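Local coordinates for protein N-acetylneuraminate lyase (Fusobacterium nucleatum subsp. nucleatum ATCC 25586, PDB 5ZKA) that belongs to the dihydrodipicolinate synthetase family and is a lyase built on a TIM-barrel fold, at residues Ala119-Tyr124 with Thr156-Ser161. Residues are numbered along the deposited sequence; the frame is centred on the assembly and turned at random.
Sequences AVTPFY and TGVNMS
Two threonine hydroxyls, T121 OG1 and T156 OG1, face each other at 3.6 Å, and a water joins them, 2.6 Å from T121 OG1 and 2.8 Å from T156 OG1. Both hydroxyls occupy the crowded position between the backbone N and the carbonyl carbon (chi1 57° and 65°), and the two side chains cross at about a right angle. T156 OG1 has further work: it accepts from V158 N at 3.1 Å, closing an ST turn around G157, and also hydrogen-bonds to I152 O, so its rotation is well fixed. The methyl of T156, anti to its carbonyl carbon, brushes past V120, with CG2 to CG2 at 3.7 Å. V158 meets T121 tip to tip, its CB lying 3.7 Å from T121 OG1; with CG1 anti to the backbone N (chi1 169°) and CG2 anti to the carbonyl carbon, the methyls flank that hydroxyl slightly farther off, and CG2 also approaches P122 O. F123 presents its CB to T156 CB, then swings its ring away, leaving T121 O at the ring's edge, in its plane. Beyond it, a second water accepts from Y124 N and donates to T156 O, again linking the segments through T156. V120 ends strand 117-120, which pairs with strand 147-150, whose exit runs through helix 153-156, ending at T156: this is packing between loops following adjacent parallel strands of a TIM barrel, at their C-terminal ends.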
loop_
_atom_site.group_PDB
_atom_site.type_symbol
_atom_site.label_atom_id
_atom_site.label_comp_id
_atom_site.label_asym_id
_atom_site.label_seq_id
_atom_site.Cartn_x
_atom_site.Cartn_y
_atom_site.Cartn_z
ATOM N N ALA A 119 -12.450 17.249 -9.225
ATOM C CA ALA A 119 -13.701 17.263 -8.474
ATOM C C ALA A 119 -13.764 16.028 -7.594
ATOM O O ALA A 119 -13.684 14.905 -8.101
ATOM C CB ALA A 119 -14.912 17.320 -9.410
ATOM N N VAL A 120 -13.930 16.239 -6.285
ATOM C CA VAL A 120 -14.102 15.111 -5.379
ATOM C C VAL A 120 -15.381 14.356 -5.748
ATOM O O VAL A 120 -16.342 14.931 -6.273
ATOM C CB VAL A 120 -14.137 15.597 -3.921
ATOM C CG1 VAL A 120 -15.284 16.585 -3.709
ATOM C CG2 VAL A 120 -14.224 14.412 -2.948
ATOM N N THR A 121 -15.390 13.047 -5.497
ATOM C CA THR A 121 -16.629 12.305 -5.678
ATOM C C THR A 121 -17.722 12.931 -4.812
ATOM O O THR A 121 -17.463 13.310 -3.664
ATOM C CB THR A 121 -16.444 10.828 -5.314
ATOM O OG1 THR A 121 -15.969 10.717 -3.966
ATOM C CG2 THR A 121 -15.436 10.166 -6.257
ATOM N N PRO A 122 -18.941 13.098 -5.329
ATOM C CA PRO A 122 -20.004 13.655 -4.484
ATOM C C PRO A 122 -20.237 12.736 -3.291
ATOM O O PRO A 122 -20.164 11.513 -3.410
ATOM C CB PRO A 122 -21.222 13.714 -5.420
ATOM C CG PRO A 122 -20.936 12.725 -6.476
ATOM C CD PRO A 122 -19.441 12.687 -6.652
ATOM N N PHE A 123 -20.477 13.334 -2.127
ATOM C CA PHE A 123 -20.434 12.602 -0.865
ATOM C C PHE A 123 -21.618 13.040 -0.002
ATOM O O PHE A 123 -22.492 13.786 -0.452
ATOM C CB PHE A 123 -19.071 12.818 -0.181
ATOM C CG PHE A 123 -18.728 14.268 0.058
ATOM C CD1 PHE A 123 -18.069 15.012 -0.910
ATOM C CD2 PHE A 123 -19.053 14.877 1.260
ATOM C CE1 PHE A 123 -17.751 16.349 -0.691
ATOM C CE2 PHE A 123 -18.731 16.208 1.493
ATOM C CZ PHE A 123 -18.089 16.944 0.510
ATOM N N TYR A 124 -21.618 12.562 1.250
ATOM C CA TYR A 124 -22.692 12.658 2.237
ATOM C C TYR A 124 -23.853 11.757 1.826
ATOM O O TYR A 124 -24.047 10.691 2.426
ATOM C CB TYR A 124 -23.165 14.098 2.468
ATOM C CG TYR A 124 -24.143 14.207 3.626
ATOM C CD1 TYR A 124 -23.701 14.185 4.954
ATOM C CD2 TYR A 124 -25.507 14.294 3.395
ATOM C CE1 TYR A 124 -24.603 14.272 6.017
ATOM C CE2 TYR A 124 -26.417 14.371 4.448
ATOM C CZ TYR A 124 -25.964 14.358 5.751
ATOM O OH TYR A 124 -26.884 14.437 6.776
ATOM N N THR A 156 -14.686 10.412 2.049
ATOM C CA THR A 156 -16.011 10.339 1.428
ATOM C C THR A 156 -16.709 9.004 1.645
ATOM O O THR A 156 -17.941 8.937 1.528
ATOM C CB THR A 156 -15.927 10.562 -0.088
ATOM O OG1 THR A 156 -15.189 9.484 -0.682
ATOM C CG2 THR A 156 -15.265 11.891 -0.428
ATOM N N GLY A 157 -15.956 7.940 1.917
ATOM C CA GLY A 157 -16.533 6.609 1.941
ATOM C C GLY A 157 -16.880 6.031 0.587
ATOM O O GLY A 157 -17.542 4.988 0.530
ATOM N N VAL A 158 -16.452 6.663 -0.506
ATOM C CA VAL A 158 -16.800 6.233 -1.859
ATOM C C VAL A 158 -15.645 5.393 -2.397
ATOM O O VAL A 158 -14.555 5.917 -2.652
ATOM C CB VAL A 158 -17.095 7.426 -2.781
ATOM C CG1 VAL A 158 -17.198 6.967 -4.229
ATOM C CG2 VAL A 158 -18.375 8.148 -2.340
ATOM N N ASN A 159 -15.882 4.094 -2.579
ATOM C CA ASN A 159 -14.868 3.152 -3.047
ATOM C C ASN A 159 -15.165 2.773 -4.493
ATOM O O ASN A 159 -16.187 2.137 -4.776
ATOM C CB ASN A 159 -14.826 1.912 -2.150
ATOM C CG ASN A 159 -14.245 2.216 -0.778
ATOM O OD1 ASN A 159 -14.958 2.223 0.228
ATOM N ND2 ASN A 159 -12.942 2.481 -0.735
ATOM N N MET A 160 -14.263 3.148 -5.397
ATOM C CA MET A 160 -14.477 3.019 -6.833
ATOM C C MET A 160 -13.751 1.788 -7.362
ATOM O O MET A 160 -12.563 1.593 -7.077
ATOM C CB MET A 160 -13.982 4.272 -7.557
ATOM C CG MET A 160 -14.371 4.346 -9.016
ATOM S SD MET A 160 -14.976 6.001 -9.421
ATOM C CE MET A 160 -16.384 6.109 -8.334
ATOM N N SER A 161 -14.465 0.972 -8.133
ATOM C CA SER A 161 -13.945 -0.257 -8.711
ATOM C C SER A 161 -13.157 0.022 -9.987
ATOM O O SER A 161 -13.242 1.096 -10.587
ATOM C CB SER A 161 -15.085 -1.225 -9.017
ATOM O OG SER A 161 -15.548 -1.050 -10.346
HETATM O O HOH W 1 -13.911 9.419 -3.202
HETATM O O HOH W 2 -19.770 10.782 2.518
#